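PDB 5WXU: 11S globulin from Wrightia tinctoria, which binds the plant hormone auxin (indole-3-acetic acid) and, as a member of the 11S globulin family, probably serves as a hexameric seed storage protein. Local coordinates for the interface of chains A and B. Numbering follows the deposited sequence. Chains: chain A/B, 11S globulin.

Contact 1: the interface of chains A and B. Residues chain A 372; chain B 205, 223, 227-228, 251.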
# COMPACT_ATOMS: atom_id res chain seq x y z
N LYS A 372 7.30 -33.86 -24.82
CA LYS A 372 6.68 -35.13 -24.44
C LYS A 372 7.71 -35.97 -23.65
O LYS A 372 7.31 -36.87 -22.90
CB LYS A 372 6.25 -35.90 -25.70
CG LYS A 372 5.43 -37.14 -25.44
CD LYS A 372 4.58 -37.57 -26.66
CE LYS A 372 3.68 -38.79 -26.38
NZ LYS A 372 2.67 -39.06 -27.45
N ASN B 205 -3.61 -34.77 -26.64
CA ASN B 205 -2.53 -35.25 -27.48
C ASN B 205 -2.74 -34.68 -28.89
O ASN B 205 -3.87 -34.33 -29.19
CB ASN B 205 -2.67 -36.76 -27.52
CG ASN B 205 -1.36 -37.48 -27.69
OD1 ASN B 205 -0.28 -36.88 -27.91
ND2 ASN B 205 -1.44 -38.79 -27.55
N ASN B 223 2.01 -28.87 -24.71
CA ASN B 223 2.27 -30.21 -24.28
C ASN B 223 1.26 -30.70 -23.23
O ASN B 223 0.78 -29.92 -22.40
CB ASN B 223 3.65 -30.08 -23.55
CG ASN B 223 4.25 -31.38 -23.13
OD1 ASN B 223 4.32 -32.33 -23.93
ND2 ASN B 223 4.74 -31.45 -21.85
N GLN B 227 2.51 -36.56 -20.03
CA GLN B 227 3.34 -37.34 -20.94
C GLN B 227 4.80 -37.51 -20.55
O GLN B 227 5.32 -38.60 -20.69
CB GLN B 227 3.22 -36.81 -22.40
CG GLN B 227 1.85 -37.18 -22.94
CD GLN B 227 1.58 -36.74 -24.37
OE1 GLN B 227 2.42 -36.13 -25.00
NE2 GLN B 227 0.43 -37.18 -24.92
N PRO B 228 5.49 -36.43 -20.10
CA PRO B 228 6.95 -36.61 -19.76
C PRO B 228 7.24 -37.22 -18.44
O PRO B 228 8.34 -37.07 -17.94
CB PRO B 228 7.49 -35.18 -19.85
CG PRO B 228 6.31 -34.29 -19.63
CD PRO B 228 5.15 -35.00 -20.27
N GLU B 251 -2.39 -41.87 -24.26
CA GLU B 251 -1.80 -42.69 -25.29
C GLU B 251 -2.98 -43.36 -26.06
O GLU B 251 -4.11 -43.64 -25.50
CB GLU B 251 -0.62 -43.58 -24.78
CG GLU B 251 0.82 -43.01 -25.08
CD GLU B 251 0.92 -41.50 -25.49
OE1 GLU B 251 0.55 -41.13 -26.65
OE2 GLU B 251 1.40 -40.66 -24.67
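A:Lys372 lies over B:Gln227 and reaches on to B:Glu251. This is a side-chain patch of the subunit interface in the 11S globulin hexamer. The closer packing is along the methylene chain of the lysine, although this residue is poorly ordered and its path is approximate. CG stands anti to the backbone N (chi1 -172°), and the chain runs on extended. It passes obliquely over the amide of B:Gln227. There A:Lys372 CE is 3.6 Å from the amide carbon CD of B:Gln227. At the lysine backbone, the ring of B:Pro228 sits close to the carbonyl oxygen, with 3.5 Å between B:Pro228 CB and A:Lys372 O.

The far end is looser. A:Lys372 NZ and the carboxylate of B:Glu251 meet tip to tip in a salt bridge, with 3.1 Å from A:Lys372 NZ to B:Glu251 OE1. Both residues are poorly ordered, so this link is probably mobile. B:Glu251 hides little surface against chain A, which fits a marginal position.

A second shell in chain B probably helps to steady the acceptor side. B:Gln227 NE2 donates to B:Asn205 OD1 at 3.1 Å. That bond is nearly straight, but the donor stands above the carbonyl plane of the asparagine. The amide of B:Asn205 then passes the link on to the glutamate. B:Asn205 ND2 donates to B:Glu251 OE1 at 3.2 Å, from the carboxylate face opposite the one met by A:Lys372 NZ.

Contact 2: the interface of chains A and B. Residues chain A 40, 42-45, 389; chain B 193-194, 196, 198, 221.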
# COMPACT_ATOMS: atom_id res chain seq x y z
N GLY A 40 9.32 -21.07 -28.70
CA GLY A 40 10.52 -21.71 -29.19
C GLY A 40 11.65 -21.50 -28.22
O GLY A 40 11.43 -21.47 -27.00
N GLY A 42 14.47 -20.08 -25.88
CA GLY A 42 14.55 -19.02 -24.94
C GLY A 42 15.48 -19.51 -23.86
O GLY A 42 15.71 -20.71 -23.73
N GLU A 43 15.94 -18.57 -23.05
CA GLU A 43 16.88 -18.88 -21.99
C GLU A 43 16.35 -19.86 -20.91
O GLU A 43 17.14 -20.58 -20.27
CB GLU A 43 17.48 -17.59 -21.40
CG GLU A 43 16.56 -16.61 -20.79
CD GLU A 43 15.87 -15.59 -21.72
OE1 GLU A 43 15.69 -15.75 -22.99
OE2 GLU A 43 15.44 -14.56 -21.14
N CYS A 44 15.04 -19.97 -20.76
CA CYS A 44 14.44 -20.92 -19.86
C CYS A 44 13.70 -22.05 -20.56
O CYS A 44 12.98 -22.83 -19.90
CB CYS A 44 13.49 -20.21 -18.93
SG CYS A 44 14.31 -19.37 -17.55
N ASP A 45 13.95 -22.23 -21.84
CA ASP A 45 13.37 -23.38 -22.59
C ASP A 45 14.31 -24.58 -22.48
O ASP A 45 15.07 -24.90 -23.37
CB ASP A 45 13.15 -23.02 -24.06
CG ASP A 45 12.44 -24.17 -24.83
OD1 ASP A 45 11.87 -25.04 -24.17
OD2 ASP A 45 12.44 -24.10 -26.07
N PRO A 389 12.44 -24.91 -12.98
CA PRO A 389 11.91 -23.64 -13.41
C PRO A 389 10.41 -23.54 -13.16
O PRO A 389 9.68 -24.53 -13.08
CB PRO A 389 12.21 -23.60 -14.91
CG PRO A 389 13.35 -24.62 -15.11
CD PRO A 389 13.01 -25.68 -14.11
N LEU B 193 10.15 -16.90 -16.92
CA LEU B 193 10.85 -17.86 -17.79
C LEU B 193 11.62 -17.08 -18.87
O LEU B 193 12.75 -16.73 -18.63
CB LEU B 193 9.93 -18.92 -18.33
CG LEU B 193 9.39 -19.88 -17.28
CD1 LEU B 193 8.16 -20.61 -17.76
CD2 LEU B 193 10.48 -20.90 -16.91
N ASP B 194 11.02 -16.87 -20.02
CA ASP B 194 11.59 -16.06 -21.07
C ASP B 194 10.39 -15.66 -21.96
O ASP B 194 9.22 -16.05 -21.70
CB ASP B 194 12.66 -16.85 -21.83
CG ASP B 194 12.09 -18.20 -22.36
OD1 ASP B 194 11.07 -18.20 -23.05
OD2 ASP B 194 12.62 -19.28 -22.01
N ASN B 196 8.45 -16.28 -24.40
CA ASN B 196 7.81 -17.28 -25.27
C ASN B 196 6.70 -17.90 -24.47
O ASN B 196 6.86 -18.15 -23.27
CB ASN B 196 8.79 -18.39 -25.70
CG ASN B 196 9.97 -17.86 -26.48
OD1 ASN B 196 11.08 -17.63 -25.91
ND2 ASN B 196 9.73 -17.54 -27.76
N ARG B 198 4.29 -20.76 -23.08
CA ARG B 198 4.07 -22.15 -22.79
C ARG B 198 2.64 -22.44 -22.57
O ARG B 198 1.91 -21.67 -21.88
CB ARG B 198 4.80 -22.63 -21.52
CG ARG B 198 6.28 -22.87 -21.63
CD ARG B 198 7.09 -21.64 -21.60
NE ARG B 198 8.53 -21.90 -21.42
CZ ARG B 198 9.41 -20.99 -21.70
NH1 ARG B 198 9.03 -19.82 -22.16
NH2 ARG B 198 10.70 -21.23 -21.58
N LEU B 221 5.49 -24.40 -27.72
CA LEU B 221 5.66 -25.08 -26.47
C LEU B 221 4.28 -25.41 -25.98
O LEU B 221 3.63 -24.59 -25.33
CB LEU B 221 6.45 -24.18 -25.51
CG LEU B 221 7.85 -23.72 -25.97
CD1 LEU B 221 8.49 -22.73 -24.96
CD2 LEU B 221 8.78 -24.90 -26.23
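B:Asp194 projects into the A:Gly42 to A:Asp45 segment near the N-terminus of chain A. Its CB touches the carboxylate carbon of A:Glu43, with 3.4 Å from B:Asp194 CB to A:Glu43 CD. B:Asp194 CG faces A:Gly42 CA at 3.7 Å. With CG between the backbone N and the carbonyl carbon (chi1 54°), the carboxylate is aimed at the A:Cys44 N-H. B:Arg198 NH1 meets B:Asp194 OD1 from above the carboxylate plane. OD2 accepts from both chains. The backbone N of A:Cys44 reaches B:Asp194 OD2 at 2.8 Å on its anti lone pair, and B:Arg198 NH2 comes from the syn side, tilted from the plane.

B:Arg198 NH1 also donates to the backbone B:Asn196 O at 2.9 Å. B:Leu193 CB and B:Leu221 CD1 lie over opposite guanidinium faces, toward the rim, which probably helps hold the group. The arginine charge probably offsets B:Asp194 and perhaps nearby A:Asp45, while A:Glu43 brings a like charge close to the aspartate. An alanine in place of B:Asp194 would probably leave the A:Cys44 N-H and the B:Arg198 guanidinium without their shared acceptor.

B:Leu193 CD2 packs on A:Cys44 CB at 3.7 Å. A:Cys44 forms a disulfide with A:Cys77, so the site ties a disulfide-braced segment to the neighbouring subunit.

Contact 3: the interface of chains A and B. Residues chain A 348, 350, 417, 419, 425; chain B 97, 116, 165, 167, 202.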
# COMPACT_ATOMS: atom_id res chain seq x y z
N TRP A 348 3.54 -28.10 -9.58
CA TRP A 348 4.41 -27.11 -10.23
C TRP A 348 4.40 -25.79 -9.44
O TRP A 348 3.48 -25.52 -8.64
CB TRP A 348 4.02 -26.80 -11.66
CG TRP A 348 2.64 -26.10 -11.81
CD1 TRP A 348 2.37 -24.79 -11.86
CD2 TRP A 348 1.41 -26.75 -11.99
NE1 TRP A 348 1.07 -24.55 -12.03
CE2 TRP A 348 0.44 -25.75 -12.19
CE3 TRP A 348 1.03 -28.08 -12.12
CZ2 TRP A 348 -0.87 -26.03 -12.37
CZ3 TRP A 348 -0.28 -28.35 -12.35
CH2 TRP A 348 -1.24 -27.35 -12.45
N ASN A 350 3.78 -22.02 -9.38
CA ASN A 350 2.99 -21.03 -10.14
C ASN A 350 3.82 -19.83 -10.56
O ASN A 350 3.77 -19.37 -11.69
CB ASN A 350 1.79 -20.45 -9.33
CG ASN A 350 0.64 -21.44 -9.20
OD1 ASN A 350 0.86 -22.64 -9.39
ND2 ASN A 350 -0.61 -20.95 -8.92
N THR A 417 1.16 -25.56 -7.01
CA THR A 417 -0.17 -26.15 -7.29
C THR A 417 0.01 -27.67 -7.32
O THR A 417 0.93 -28.16 -7.99
CB THR A 417 -0.55 -25.65 -8.66
OG1 THR A 417 -0.67 -24.24 -8.58
CG2 THR A 417 -1.80 -26.29 -9.13
N LEU A 419 -1.14 -31.70 -7.94
CA LEU A 419 -1.85 -32.56 -8.84
C LEU A 419 -2.47 -33.74 -8.10
O LEU A 419 -3.18 -34.51 -8.72
CB LEU A 419 -0.92 -33.09 -9.93
CG LEU A 419 -0.67 -32.07 -11.05
CD1 LEU A 419 0.54 -32.44 -11.87
CD2 LEU A 419 -1.85 -31.90 -12.04
N VAL A 425 -5.62 -29.70 -8.12
CA VAL A 425 -6.36 -29.14 -9.22
C VAL A 425 -7.36 -30.18 -9.77
O VAL A 425 -8.44 -29.82 -10.24
CB VAL A 425 -5.47 -28.58 -10.32
CG1 VAL A 425 -4.70 -27.43 -9.79
CG2 VAL A 425 -4.53 -29.60 -10.88
N TYR B 97 -2.58 -24.47 -18.20
CA TYR B 97 -2.00 -23.28 -17.54
C TYR B 97 -0.88 -22.75 -18.39
O TYR B 97 -0.27 -23.48 -19.18
CB TYR B 97 -1.59 -23.48 -16.11
CG TYR B 97 -0.49 -24.51 -15.83
CD1 TYR B 97 -0.77 -25.88 -15.87
CD2 TYR B 97 0.78 -24.15 -15.64
CE1 TYR B 97 0.23 -26.81 -15.66
CE2 TYR B 97 1.75 -25.06 -15.39
CZ TYR B 97 1.47 -26.39 -15.41
OH TYR B 97 2.49 -27.32 -15.19
N VAL B 116 -9.01 -22.50 -11.62
CA VAL B 116 -8.69 -23.13 -10.37
C VAL B 116 -7.72 -22.27 -9.55
O VAL B 116 -6.61 -21.97 -10.04
CB VAL B 116 -8.10 -24.54 -10.55
CG1 VAL B 116 -7.70 -25.11 -9.20
CG2 VAL B 116 -9.12 -25.44 -11.26
N GLY B 165 -0.05 -19.38 -14.45
CA GLY B 165 0.07 -20.52 -13.57
C GLY B 165 -1.22 -21.17 -13.18
O GLY B 165 -1.19 -22.21 -12.52
N VAL B 167 -4.74 -22.98 -13.68
CA VAL B 167 -5.48 -23.89 -14.59
C VAL B 167 -6.84 -23.30 -15.00
O VAL B 167 -7.62 -22.92 -14.16
CB VAL B 167 -5.66 -25.25 -13.93
CG1 VAL B 167 -6.57 -26.23 -14.79
CG2 VAL B 167 -4.34 -25.94 -13.65
N LEU B 202 -3.45 -30.46 -19.06
CA LEU B 202 -3.74 -31.63 -18.18
C LEU B 202 -4.58 -32.61 -19.00
O LEU B 202 -5.79 -32.67 -18.91
CB LEU B 202 -4.45 -31.24 -16.94
CG LEU B 202 -3.54 -30.49 -15.93
CD1 LEU B 202 -2.98 -29.18 -16.39
CD2 LEU B 202 -4.33 -30.34 -14.64
O HOH W 1 -2.31 -22.84 -10.08
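A:Trp348 and B:Tyr97 stack face to face at the apolar centre of this patch of the subunit interface. Their planes are 3° apart, and the tyrosine ring lies 3.8 Å, centre to centre, from both the five- and the six-membered ring of the indole. The two side chains run antiparallel as they overlap. The same chi1 setting in both, 65° for A:Trp348 and 63° for B:Tyr97, helps lay the rings flat against each other. The phenol OH of B:Tyr97 ends over the indole, near CD2 and CE3. A:Thr417 CB backs the other indole face, toward its rim, so the indole lies between a tyrosine of the partner and a threonine of its own chain.

Further out, B:Val167 CG2 meets the six-membered ring at A:Trp348 CH2, 3.6 Å away. Aliphatic groups continue the contact. A:Val425 splits its branches: CG1 packs on B:Val116 CG1 at 3.8 Å, while CG2 turns to B:Leu202 CD2. The same leucine methyl also touches A:Leu419 CD2. That second methyl lies at the edge of the indole.

The polar rim gathers at B:Gly165 O. The indole N-H of A:Trp348 points to it in the ring plane, with 3.3 Å from A:Trp348 NE1 to B:Gly165 O. This long bond would help to set the rotation of the ring. A water joins the same oxygen to A:Asn350 and A:Thr417, whose exact placing is doubtful. The water lies 2.8 Å from B:Gly165 O.

The three contacts are parts of one interface between two copies of the subunit. The C-alpha centres of contact 1 lie about 18 Å from those of contact 2 and 16 Å from those of contact 3; contacts 2 and 3 are about 18 Å apart. No residue is shared, but strand 221-224 of chain B serves contacts 1 and 2. Strand 198-201 starts in contact 2, and B:Leu202 of contact 3 follows it directly. The contacts differ in kind: a poorly ordered charged edge, a polar grip on an N-terminal segment and an aromatic core. Together they probably help to hold neighbouring subunits in the hexamer.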